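Local coordinates for oxidoreductase, short chain dehydrogenase/reductase family protein (Bifidobacterium adolescentis L2-32, PDB 6OW4) that acts as an NADH-dependent 20beta-hydroxysteroid dehydrogenase of the short-chain dehydrogenase/reductase family, probably interconverting the 20-keto and 20beta-hydroxy groups of steroids, at residues F[52-61]-F[262-273]; F[131-140]-F[194-202]. All coordinates share one frame; numbering follows the deposited sequence.

Interaction 1 (F[52-61]-F[262-273]); sequences GLGRNAAAAL and NDEIASTVLFLA. With NAD (nicotinamide-adenine-dinucleotide), chain N.
Leu53 and Asn262 meet where two helices converge beside the dinucleotide, their side chains crossing at about a right angle. With CG anti to the carbonyl carbon (chi1 -64°), Leu53 splits its methyls between two tasks: CD2 lies 3.6 Å from Ile265 CG1 and also abuts Asn262 OD1, a buried oxygen that finds no hydrogen-bond partner in the model, while CD1 comes within 3.4 Å of NAD O4D. With an alanine here, a gap would probably open beside Ile265 and the nicotinamide ribose would lose an apolar neighbour. Asn262 lies across the first turn of helix 52-63, its ND2 3.3 Å from Gly52 CA, which bears no side chain to obstruct the amide. Asn56 CG comes within 3.2 Å of Asn262 CB. The two amide planes stand 62° apart and share no hydrogen bond; their nitrogens turn to the second subunit, Asn56 to Asp24 and Asn262 to Leu23. Helix 52-63 follows the first strand of the Rossmann fold, and its N-terminal turn faces the pyrophosphate, to which Leu53 N gives a weak hydrogen bond (3.4 Å to NAD O2N). Further along, alanines let the axes close to 8.2 Å at a crossing angle of -51°. Ala266 CB sits 3.7 Å from Ala60 CB, and Leu61 spreads its methyls over Val269 and Ala273.

Interaction 2 (F[131-140]-F[194-202]); sequences VNVPGDDQDA and PTPVNAYGA. With NAD (nicotinamide-adenine-dinucleotide), chain N.
Asp136 turns its carboxylate onto the first turn of helix 198-217, where each oxygen takes one backbone N-H. Asp136 OD1 accepts from Ala199 N at 2.7 Å and OD2 from Tyr200 N at 3.0 Å, both through syn lone pairs, so the two bonds fix its rotation. CG anti to the backbone N (chi1 -174°) brings the carboxylate to these N-H groups, which would be expected to stabilise its charge, while Asp136 O receives Asn198 N in a nearly straight bond. Alongside, Asn198 ND2 reaches Asp137 O at 2.9 Å; that oxygen lies in the amide's plane, whereas the donor stands above the carbonyl plane, across from Ala140 N. Asn198 OD1 goes to His210 of the third subunit. Asn132 brings its amide over one face of the Tyr200 ring near the CG end, ND2 above that face, the planes 21° apart; the Asp136 carboxylate stands steeply to that ring at 80°. NAD O2D lies at the ring's edge, in its plane, and shares a very short hydrogen bond of 2.5 Å with Tyr200 OH, in which either could be the donor. Tyr200 and Lys204 form the Tyr-X-X-X-Lys motif of the short-chain dehydrogenase/reductase active site.

In the fold
After the N-terminal helix 12-20, the chain forms strand 42-47 and then helix 52-63, the first partner of interaction 1. It passes through the next strands of the parallel sheet to strand 124-127, whose following loop supplies 131-140. Helix 142-170 and strand 174-179 intervene before 194-202 returns to that loop, completing interaction 2. Strand 223-230 follows, and helix 262-273 closes the much longer loop of interaction 1, within which interaction 2 lies. The first contact joins the early and late parts of the Rossmann fold in the chain's interior; the second ties the loop after strand 124-127 to the start of helix 198-217, beside the third subunit. Their centres lie about 26 Å apart, but both reach the same NAD.

Interaction 1 (F[52-61]-F[262-273])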
loop_
_atom_site.group_PDB
_atom_site.type_symbol
_atom_site.label_atom_id
_atom_site.label_comp_id
_atom_site.label_asym_id
_atom_site.label_seq_id
_atom_site.Cartn_x
_atom_site.Cartn_y
_atom_site.Cartn_z
ATOM N N GLY F 52 -4.039 23.633 -16.658
ATOM C CA GLY F 52 -2.764 24.076 -16.057
ATOM C C GLY F 52 -1.694 22.996 -16.081
ATOM O O GLY F 52 -0.581 23.285 -16.563
ATOM N N LEU F 53 -2.009 21.801 -15.571
ATOM C CA LEU F 53 -1.061 20.656 -15.477
ATOM C C LEU F 53 -0.649 20.216 -16.883
ATOM O O LEU F 53 0.545 19.943 -17.083
ATOM C CB LEU F 53 -1.719 19.494 -14.727
ATOM C CG LEU F 53 -2.072 19.756 -13.264
ATOM C CD1 LEU F 53 -2.582 18.487 -12.599
ATOM C CD2 LEU F 53 -0.879 20.302 -12.502
ATOM N N GLY F 54 -1.609 20.149 -17.808
ATOM C CA GLY F 54 -1.400 19.692 -19.195
ATOM C C GLY F 54 -0.437 20.588 -19.956
ATOM O O GLY F 54 0.575 20.065 -20.462
ATOM N N ARG F 55 -0.728 21.891 -20.028
ATOM C CA ARG F 55 0.047 22.867 -20.844
ATOM C C ARG F 55 1.442 23.062 -20.234
ATOM O O ARG F 55 2.410 23.148 -21.016
ATOM C CB ARG F 55 -0.720 24.186 -21.000
ATOM C CG ARG F 55 -0.837 25.034 -19.741
ATOM C CD ARG F 55 -1.839 26.155 -19.948
ATOM N NE ARG F 55 -1.942 27.053 -18.802
ATOM C CZ ARG F 55 -2.995 27.174 -17.994
ATOM N NH1 ARG F 55 -4.088 26.449 -18.178
ATOM N NH2 ARG F 55 -2.950 28.034 -16.990
ATOM N N ASN F 56 1.551 23.106 -18.902
ATOM C CA ASN F 56 2.841 23.299 -18.184
ATOM C C ASN F 56 3.721 22.053 -18.351
ATOM O O ASN F 56 4.944 22.219 -18.530
ATOM C CB ASN F 56 2.638 23.646 -16.705
ATOM C CG ASN F 56 2.216 25.084 -16.486
ATOM O OD1 ASN F 56 2.961 25.871 -15.907
ATOM N ND2 ASN F 56 1.025 25.438 -16.939
ATOM N N ALA F 57 3.129 20.856 -18.284
ATOM C CA ALA F 57 3.813 19.563 -18.534
ATOM C C ALA F 57 4.358 19.554 -19.965
ATOM O O ALA F 57 5.566 19.319 -20.137
ATOM C CB ALA F 57 2.869 18.409 -18.301
ATOM N N ALA F 58 3.487 19.819 -20.943
ATOM C CA ALA F 58 3.815 19.909 -22.386
ATOM C C ALA F 58 4.951 20.917 -22.601
ATOM O O ALA F 58 5.891 20.595 -23.356
ATOM C CB ALA F 58 2.585 20.292 -23.169
ATOM N N ALA F 59 4.864 22.086 -21.954
ATOM C CA ALA F 59 5.847 23.193 -22.047
ATOM C C ALA F 59 7.217 22.727 -21.537
ATOM O O ALA F 59 8.233 23.078 -22.169
ATOM C CB ALA F 59 5.355 24.393 -21.277
ATOM N N ALA F 60 7.239 21.970 -20.433
ATOM C CA ALA F 60 8.463 21.410 -19.813
ATOM C C ALA F 60 9.092 20.374 -20.751
ATOM O O ALA F 60 10.332 20.370 -20.883
ATOM C CB ALA F 60 8.139 20.810 -18.467
ATOM N N LEU F 61 8.264 19.530 -21.376
ATOM C CA LEU F 61 8.703 18.484 -22.338
ATOM C C LEU F 61 9.270 19.144 -23.602
ATOM O O LEU F 61 10.248 18.605 -24.152
ATOM C CB LEU F 61 7.517 17.571 -22.661
ATOM C CG LEU F 61 7.041 16.697 -21.501
ATOM C CD1 LEU F 61 5.599 16.258 -21.705
ATOM C CD2 LEU F 61 7.951 15.492 -21.315
ATOM N N ASN F 262 1.896 24.243 -11.156
ATOM C CA ASN F 262 1.885 23.422 -12.396
ATOM C C ASN F 262 3.315 22.982 -12.734
ATOM O O ASN F 262 3.476 21.856 -13.243
ATOM C CB ASN F 262 1.243 24.179 -13.561
ATOM C CG ASN F 262 -0.227 24.481 -13.351
ATOM O OD1 ASN F 262 -0.919 23.749 -12.649
ATOM N ND2 ASN F 262 -0.717 25.546 -13.966
ATOM N N ASP F 263 4.302 23.840 -12.459
ATOM C CA ASP F 263 5.747 23.599 -12.734
ATOM C C ASP F 263 6.262 22.419 -11.895
ATOM O O ASP F 263 7.121 21.669 -12.403
ATOM C CB ASP F 263 6.576 24.857 -12.466
ATOM C CG ASP F 263 6.445 25.387 -11.048
ATOM O OD1 ASP F 263 5.431 26.046 -10.765
ATOM O OD2 ASP F 263 7.353 25.121 -10.235
ATOM N N GLU F 264 5.768 22.264 -10.662
ATOM C CA GLU F 264 6.222 21.218 -9.702
ATOM C C GLU F 264 5.680 19.847 -10.126
ATOM O O GLU F 264 6.221 18.827 -9.656
ATOM C CB GLU F 264 5.779 21.570 -8.282
ATOM C CG GLU F 264 6.401 22.852 -7.768
ATOM C CD GLU F 264 6.038 23.194 -6.336
ATOM O OE1 GLU F 264 4.833 23.200 -6.019
ATOM O OE2 GLU F 264 6.963 23.436 -5.540
ATOM N N ILE F 265 4.636 19.831 -10.961
ATOM C CA ILE F 265 4.099 18.606 -11.622
ATOM C C ILE F 265 4.848 18.398 -12.944
ATOM O O ILE F 265 5.133 17.234 -13.279
ATOM C CB ILE F 265 2.574 18.716 -11.822
ATOM C CG1 ILE F 265 1.838 18.924 -10.494
ATOM C CG2 ILE F 265 2.032 17.516 -12.584
ATOM C CD1 ILE F 265 1.941 17.758 -9.533
ATOM N N ALA F 266 5.152 19.488 -13.657
ATOM C CA ALA F 266 5.850 19.485 -14.966
ATOM C C ALA F 266 7.207 18.779 -14.838
ATOM O O ALA F 266 7.531 17.960 -15.719
ATOM C CB ALA F 266 6.005 20.900 -15.470
ATOM N N SER F 267 7.963 19.078 -13.777
ATOM C CA SER F 267 9.300 18.489 -13.498
ATOM C C SER F 267 9.175 16.977 -13.245
ATOM O O SER F 267 10.077 16.232 -13.679
ATOM C CB SER F 267 9.980 19.202 -12.351
ATOM O OG SER F 267 9.042 19.577 -11.354
ATOM N N THR F 268 8.098 16.540 -12.584
ATOM C CA THR F 268 7.812 15.109 -12.285
ATOM C C THR F 268 7.499 14.370 -13.591
ATOM O O THR F 268 8.018 13.253 -13.768
ATOM C CB THR F 268 6.673 14.958 -11.268
ATOM O OG1 THR F 268 7.025 15.684 -10.090
ATOM C CG2 THR F 268 6.394 13.516 -10.902
ATOM N N VAL F 269 6.678 14.970 -14.460
ATOM C CA VAL F 269 6.319 14.414 -15.802
ATOM C C VAL F 269 7.607 14.252 -16.618
ATOM O O VAL F 269 7.793 13.178 -17.218
ATOM C CB VAL F 269 5.288 15.298 -16.534
ATOM C CG1 VAL F 269 5.136 14.913 -18.000
ATOM C CG2 VAL F 269 3.935 15.274 -15.838
ATOM N N LEU F 270 8.458 15.281 -16.631
ATOM C CA LEU F 270 9.764 15.270 -17.342
ATOM C C LEU F 270 10.588 14.066 -16.869
ATOM O O LEU F 270 11.069 13.307 -17.734
ATOM C CB LEU F 270 10.498 16.589 -17.083
ATOM C CG LEU F 270 11.881 16.713 -17.724
ATOM C CD1 LEU F 270 11.841 16.342 -19.199
ATOM C CD2 LEU F 270 12.432 18.120 -17.549
ATOM N N PHE F 271 10.725 13.894 -15.549
ATOM C CA PHE F 271 11.493 12.795 -14.905
ATOM C C PHE F 271 10.989 11.436 -15.411
ATOM O O PHE F 271 11.822 10.602 -15.811
ATOM C CB PHE F 271 11.406 12.891 -13.377
ATOM C CG PHE F 271 11.968 11.699 -12.641
ATOM C CD1 PHE F 271 13.329 11.434 -12.651
ATOM C CD2 PHE F 271 11.135 10.836 -11.943
ATOM C CE1 PHE F 271 13.845 10.335 -11.981
ATOM C CE2 PHE F 271 11.653 9.738 -11.273
ATOM C CZ PHE F 271 13.007 9.491 -11.292
ATOM N N LEU F 272 9.668 11.224 -15.395
ATOM C CA LEU F 272 9.027 9.939 -15.790
ATOM C C LEU F 272 9.127 9.746 -17.308
ATOM O O LEU F 272 9.343 8.598 -17.737
ATOM C CB LEU F 272 7.568 9.916 -15.320
ATOM C CG LEU F 272 7.361 9.744 -13.813
ATOM C CD1 LEU F 272 5.881 9.777 -13.461
ATOM C CD2 LEU F 272 7.990 8.451 -13.312
ATOM N N ALA F 273 8.986 10.823 -18.087
ATOM C CA ALA F 273 9.060 10.808 -19.568
ATOM C C ALA F 273 10.500 10.530 -20.025
ATOM O O ALA F 273 10.668 9.797 -21.021
ATOM C CB ALA F 273 8.545 12.113 -20.125
HETATM P PA NAD N . -8.403 21.082 -15.703
HETATM O O1A NAD N . -9.870 20.867 -15.528
HETATM O O2A NAD N . -8.153 22.427 -16.402
HETATM O O5B NAD N . -7.744 19.927 -16.576
HETATM C C5B NAD N . -8.545 18.880 -17.125
HETATM C C4B NAD N . -8.450 18.973 -18.674
HETATM O O4B NAD N . -9.004 17.628 -19.253
HETATM C C3B NAD N . -9.152 19.915 -19.150
HETATM O O3B NAD N . -8.376 20.775 -20.060
HETATM C C2B NAD N . -10.390 19.205 -20.004
HETATM O O2B NAD N . -10.745 20.030 -21.152
HETATM C C1B NAD N . -9.954 18.067 -20.373
HETATM N N9A NAD N . -11.099 17.107 -20.484
HETATM C C8A NAD N . -12.109 16.662 -19.700
HETATM N N7A NAD N . -12.841 15.774 -20.420
HETATM C C5A NAD N . -12.284 15.674 -21.644
HETATM C C6A NAD N . -12.641 14.905 -22.761
HETATM N N6A NAD N . -13.670 13.967 -23.069
HETATM N N1A NAD N . -11.905 14.982 -23.895
HETATM C C2A NAD N . -10.811 15.811 -23.957
HETATM N N3A NAD N . -10.455 16.573 -22.850
HETATM C C4A NAD N . -11.200 16.497 -21.698
HETATM O O3 NAD N . -7.692 21.093 -14.218
HETATM P PN NAD N . -6.312 20.332 -13.880
HETATM O O1N NAD N . -5.930 20.651 -12.462
HETATM O O2N NAD N . -5.220 20.816 -14.836
HETATM O O5D NAD N . -6.541 18.757 -14.005
HETATM C C5D NAD N . -5.752 17.968 -14.883
HETATM C C4D NAD N . -5.752 16.497 -14.390
HETATM O O4D NAD N . -5.192 16.428 -13.213
HETATM C C3D NAD N . -7.168 15.978 -14.226
HETATM O O3D NAD N . -7.260 14.710 -14.735
HETATM C C2D NAD N . -7.400 15.973 -12.685
HETATM O O2D NAD N . -8.419 14.931 -12.375
HETATM C C1D NAD N . -6.234 15.709 -12.203
HETATM N N1N NAD N . -5.998 16.217 -10.847
HETATM C C2N NAD N . -5.892 17.580 -10.607
HETATM C C3N NAD N . -5.663 18.055 -9.306
HETATM C C7N NAD N . -5.552 19.572 -9.019
HETATM O O7N NAD N . -5.881 20.005 -7.930
HETATM N N7N NAD N . -5.067 20.473 -10.006
HETATM C C4N NAD N . -5.535 17.160 -8.261
HETATM C C5N NAD N . -5.635 15.797 -8.496
HETATM C C6N NAD N . -5.859 15.332 -9.798
#

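Interaction 2 (F[131-140]-F[194-202])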
loop_
_atom_site.group_PDB
_atom_site.type_symbol
_atom_site.label_atom_id
_atom_site.label_comp_id
_atom_site.label_asym_id
_atom_site.label_seq_id
_atom_site.Cartn_x
_atom_site.Cartn_y
_atom_site.Cartn_z
ATOM N N VAL F 131 -11.830 14.885 -15.152
ATOM C CA VAL F 131 -12.918 15.813 -14.722
ATOM C C VAL F 131 -13.458 15.357 -13.362
ATOM O O VAL F 131 -13.487 14.137 -13.114
ATOM C CB VAL F 131 -14.035 15.879 -15.783
ATOM C CG1 VAL F 131 -14.875 14.612 -15.813
ATOM C CG2 VAL F 131 -14.921 17.099 -15.603
ATOM N N ASN F 132 -13.860 16.313 -12.520
ATOM C CA ASN F 132 -14.637 16.073 -11.275
ATOM C C ASN F 132 -16.045 16.636 -11.492
ATOM O O ASN F 132 -16.165 17.852 -11.739
ATOM C CB ASN F 132 -13.948 16.675 -10.046
ATOM C CG ASN F 132 -14.385 16.045 -8.738
ATOM O OD1 ASN F 132 -15.289 15.209 -8.704
ATOM N ND2 ASN F 132 -13.743 16.437 -7.649
ATOM N N VAL F 133 -17.063 15.773 -11.430
ATOM C CA VAL F 133 -18.487 16.109 -11.724
ATOM C C VAL F 133 -19.164 16.516 -10.416
ATOM O O VAL F 133 -18.984 15.851 -9.399
ATOM C CB VAL F 133 -19.207 14.922 -12.393
ATOM C CG1 VAL F 133 -20.616 15.288 -12.834
ATOM C CG2 VAL F 133 -18.404 14.370 -13.563
ATOM N N PRO F 134 -19.936 17.629 -10.389
ATOM C CA PRO F 134 -20.697 18.012 -9.196
ATOM C C PRO F 134 -21.703 16.945 -8.729
ATOM O O PRO F 134 -22.251 16.253 -9.564
ATOM C CB PRO F 134 -21.446 19.278 -9.640
ATOM C CG PRO F 134 -20.600 19.833 -10.763
ATOM C CD PRO F 134 -20.071 18.610 -11.478
ATOM N N GLY F 135 -21.914 16.850 -7.412
ATOM C CA GLY F 135 -22.805 15.863 -6.767
ATOM C C GLY F 135 -22.194 14.471 -6.734
ATOM O O GLY F 135 -22.966 13.494 -6.752
ATOM N N ASP F 136 -20.862 14.378 -6.665
ATOM C CA ASP F 136 -20.089 13.106 -6.704
ATOM C C ASP F 136 -19.878 12.613 -5.268
ATOM O O ASP F 136 -18.717 12.407 -4.874
ATOM C CB ASP F 136 -18.768 13.293 -7.461
ATOM C CG ASP F 136 -17.970 12.018 -7.676
ATOM O OD1 ASP F 136 -18.529 10.927 -7.448
ATOM O OD2 ASP F 136 -16.789 12.125 -8.068
ATOM N N ASP F 137 -20.969 12.427 -4.521
ATOM C CA ASP F 137 -20.953 12.022 -3.090
ATOM C C ASP F 137 -21.531 10.605 -2.982
ATOM O O ASP F 137 -21.524 9.895 -4.010
ATOM C CB ASP F 137 -21.677 13.063 -2.226
ATOM C CG ASP F 137 -23.158 13.220 -2.528
ATOM O OD1 ASP F 137 -23.558 12.935 -3.674
ATOM O OD2 ASP F 137 -23.899 13.635 -1.615
ATOM N N GLN F 138 -21.988 10.204 -1.789
ATOM C CA GLN F 138 -22.572 8.860 -1.524
ATOM C C GLN F 138 -23.819 8.661 -2.397
ATOM O O GLN F 138 -24.082 7.506 -2.786
ATOM C CB GLN F 138 -22.879 8.665 -0.034
ATOM C CG GLN F 138 -23.958 9.585 0.529
ATOM C CD GLN F 138 -23.425 10.910 1.017
ATOM O OE1 GLN F 138 -22.282 11.283 0.759
ATOM N NE2 GLN F 138 -24.263 11.645 1.728
ATOM N N ASP F 139 -24.535 9.752 -2.704
ATOM C CA ASP F 139 -25.776 9.763 -3.527
ATOM C C ASP F 139 -25.462 10.220 -4.957
ATOM O O ASP F 139 -26.322 10.889 -5.561
ATOM C CB ASP F 139 -26.833 10.667 -2.889
ATOM C CG ASP F 139 -27.304 10.164 -1.541
ATOM O OD1 ASP F 139 -27.645 8.968 -1.457
ATOM O OD2 ASP F 139 -27.318 10.967 -0.586
ATOM N N ALA F 140 -24.287 9.866 -5.484
ATOM C CA ALA F 140 -23.900 10.110 -6.894
ATOM C C ALA F 140 -24.880 9.359 -7.801
ATOM O O ALA F 140 -24.968 8.120 -7.682
ATOM C CB ALA F 140 -22.473 9.677 -7.133
ATOM N N PRO F 194 -15.805 13.836 4.124
ATOM C CA PRO F 194 -15.011 13.772 2.896
ATOM C C PRO F 194 -15.548 14.703 1.798
ATOM O O PRO F 194 -16.710 15.057 1.852
ATOM C CB PRO F 194 -15.174 12.302 2.492
ATOM C CG PRO F 194 -16.590 11.967 2.919
ATOM C CD PRO F 194 -16.819 12.770 4.184
ATOM N N THR F 195 -14.700 15.064 0.829
ATOM C CA THR F 195 -15.077 15.856 -0.374
ATOM C C THR F 195 -15.873 14.963 -1.324
ATOM O O THR F 195 -15.743 13.743 -1.279
ATOM C CB THR F 195 -13.848 16.435 -1.089
ATOM O OG1 THR F 195 -13.059 15.354 -1.588
ATOM C CG2 THR F 195 -12.999 17.315 -0.200
ATOM N N PRO F 196 -16.725 15.536 -2.205
ATOM C CA PRO F 196 -17.408 14.749 -3.234
ATOM C C PRO F 196 -16.444 14.235 -4.318
ATOM O O PRO F 196 -16.298 14.885 -5.342
ATOM C CB PRO F 196 -18.437 15.739 -3.802
ATOM C CG PRO F 196 -17.806 17.095 -3.571
ATOM C CD PRO F 196 -17.096 16.959 -2.242
ATOM N N VAL F 197 -15.818 13.080 -4.066
ATOM C CA VAL F 197 -14.835 12.416 -4.980
ATOM C C VAL F 197 -15.092 10.900 -4.993
ATOM O O VAL F 197 -14.114 10.134 -5.108
ATOM C CB VAL F 197 -13.382 12.750 -4.576
ATOM C CG1 VAL F 197 -13.061 14.220 -4.797
ATOM C CG2 VAL F 197 -13.069 12.351 -3.138
ATOM N N ASN F 198 -16.362 10.488 -4.911
ATOM C CA ASN F 198 -16.793 9.063 -4.835
ATOM C C ASN F 198 -16.386 8.336 -6.124
ATOM O O ASN F 198 -15.521 7.443 -6.052
ATOM C CB ASN F 198 -18.298 8.949 -4.574
ATOM C CG ASN F 198 -18.784 7.520 -4.446
ATOM O OD1 ASN F 198 -18.001 6.578 -4.528
ATOM N ND2 ASN F 198 -20.080 7.350 -4.242
ATOM N N ALA F 199 -17.006 8.694 -7.252
ATOM C CA ALA F 199 -16.718 8.138 -8.594
ATOM C C ALA F 199 -15.325 8.586 -9.044
ATOM O O ALA F 199 -14.612 7.766 -9.643
ATOM C CB ALA F 199 -17.773 8.573 -9.579
ATOM N N TYR F 200 -14.963 9.841 -8.768
ATOM C CA TYR F 200 -13.676 10.460 -9.180
ATOM C C TYR F 200 -12.507 9.616 -8.667
ATOM O O TYR F 200 -11.651 9.228 -9.479
ATOM C CB TYR F 200 -13.558 11.891 -8.656
ATOM C CG TYR F 200 -12.251 12.556 -9.005
ATOM C CD1 TYR F 200 -12.021 13.041 -10.283
ATOM C CD2 TYR F 200 -11.241 12.687 -8.066
ATOM C CE1 TYR F 200 -10.821 13.646 -10.619
ATOM C CE2 TYR F 200 -10.037 13.293 -8.385
ATOM C CZ TYR F 200 -9.827 13.774 -9.666
ATOM O OH TYR F 200 -8.646 14.372 -9.983
ATOM N N GLY F 201 -12.481 9.358 -7.356
ATOM C CA GLY F 201 -11.457 8.533 -6.689
ATOM C C GLY F 201 -11.387 7.139 -7.286
ATOM O O GLY F 201 -10.268 6.673 -7.569
ATOM N N ALA F 202 -12.545 6.502 -7.481
ATOM C CA ALA F 202 -12.683 5.145 -8.059
ATOM C C ALA F 202 -11.932 5.066 -9.394
ATOM O O ALA F 202 -11.162 4.105 -9.575
ATOM C CB ALA F 202 -14.142 4.793 -8.222
HETATM P PA NAD N . -8.403 21.082 -15.703
HETATM O O1A NAD N . -9.870 20.867 -15.528
HETATM O O2A NAD N . -8.153 22.427 -16.402
HETATM O O5B NAD N . -7.744 19.927 -16.576
HETATM C C5B NAD N . -8.545 18.880 -17.125
HETATM C C4B NAD N . -8.450 18.973 -18.674
HETATM O O4B NAD N . -9.004 17.628 -19.253
HETATM C C3B NAD N . -9.152 19.915 -19.150
HETATM O O3B NAD N . -8.376 20.775 -20.060
HETATM C C2B NAD N . -10.390 19.205 -20.004
HETATM O O2B NAD N . -10.745 20.030 -21.152
HETATM C C1B NAD N . -9.954 18.067 -20.373
HETATM N N9A NAD N . -11.099 17.107 -20.484
HETATM C C8A NAD N . -12.109 16.662 -19.700
HETATM N N7A NAD N . -12.841 15.774 -20.420
HETATM C C5A NAD N . -12.284 15.674 -21.644
HETATM C C6A NAD N . -12.641 14.905 -22.761
HETATM N N6A NAD N . -13.670 13.967 -23.069
HETATM N N1A NAD N . -11.905 14.982 -23.895
HETATM C C2A NAD N . -10.811 15.811 -23.957
HETATM N N3A NAD N . -10.455 16.573 -22.850
HETATM C C4A NAD N . -11.200 16.497 -21.698
HETATM O O3 NAD N . -7.692 21.093 -14.218
HETATM P PN NAD N . -6.312 20.332 -13.880
HETATM O O1N NAD N . -5.930 20.651 -12.462
HETATM O O2N NAD N . -5.220 20.816 -14.836
HETATM O O5D NAD N . -6.541 18.757 -14.005
HETATM C C5D NAD N . -5.752 17.968 -14.883
HETATM C C4D NAD N . -5.752 16.497 -14.390
HETATM O O4D NAD N . -5.192 16.428 -13.213
HETATM C C3D NAD N . -7.168 15.978 -14.226
HETATM O O3D NAD N . -7.260 14.710 -14.735
HETATM C C2D NAD N . -7.400 15.973 -12.685
HETATM O O2D NAD N . -8.419 14.931 -12.375
HETATM C C1D NAD N . -6.234 15.709 -12.203
HETATM N N1N NAD N . -5.998 16.217 -10.847
HETATM C C2N NAD N . -5.892 17.580 -10.607
HETATM C C3N NAD N . -5.663 18.055 -9.306
HETATM C C7N NAD N . -5.552 19.572 -9.019
HETATM O O7N NAD N . -5.881 20.005 -7.930
HETATM N N7N NAD N . -5.067 20.473 -10.006
HETATM C C4N NAD N . -5.535 17.160 -8.261
HETATM C C5N NAD N . -5.635 15.797 -8.496
HETATM C C6N NAD N . -5.859 15.332 -9.798
#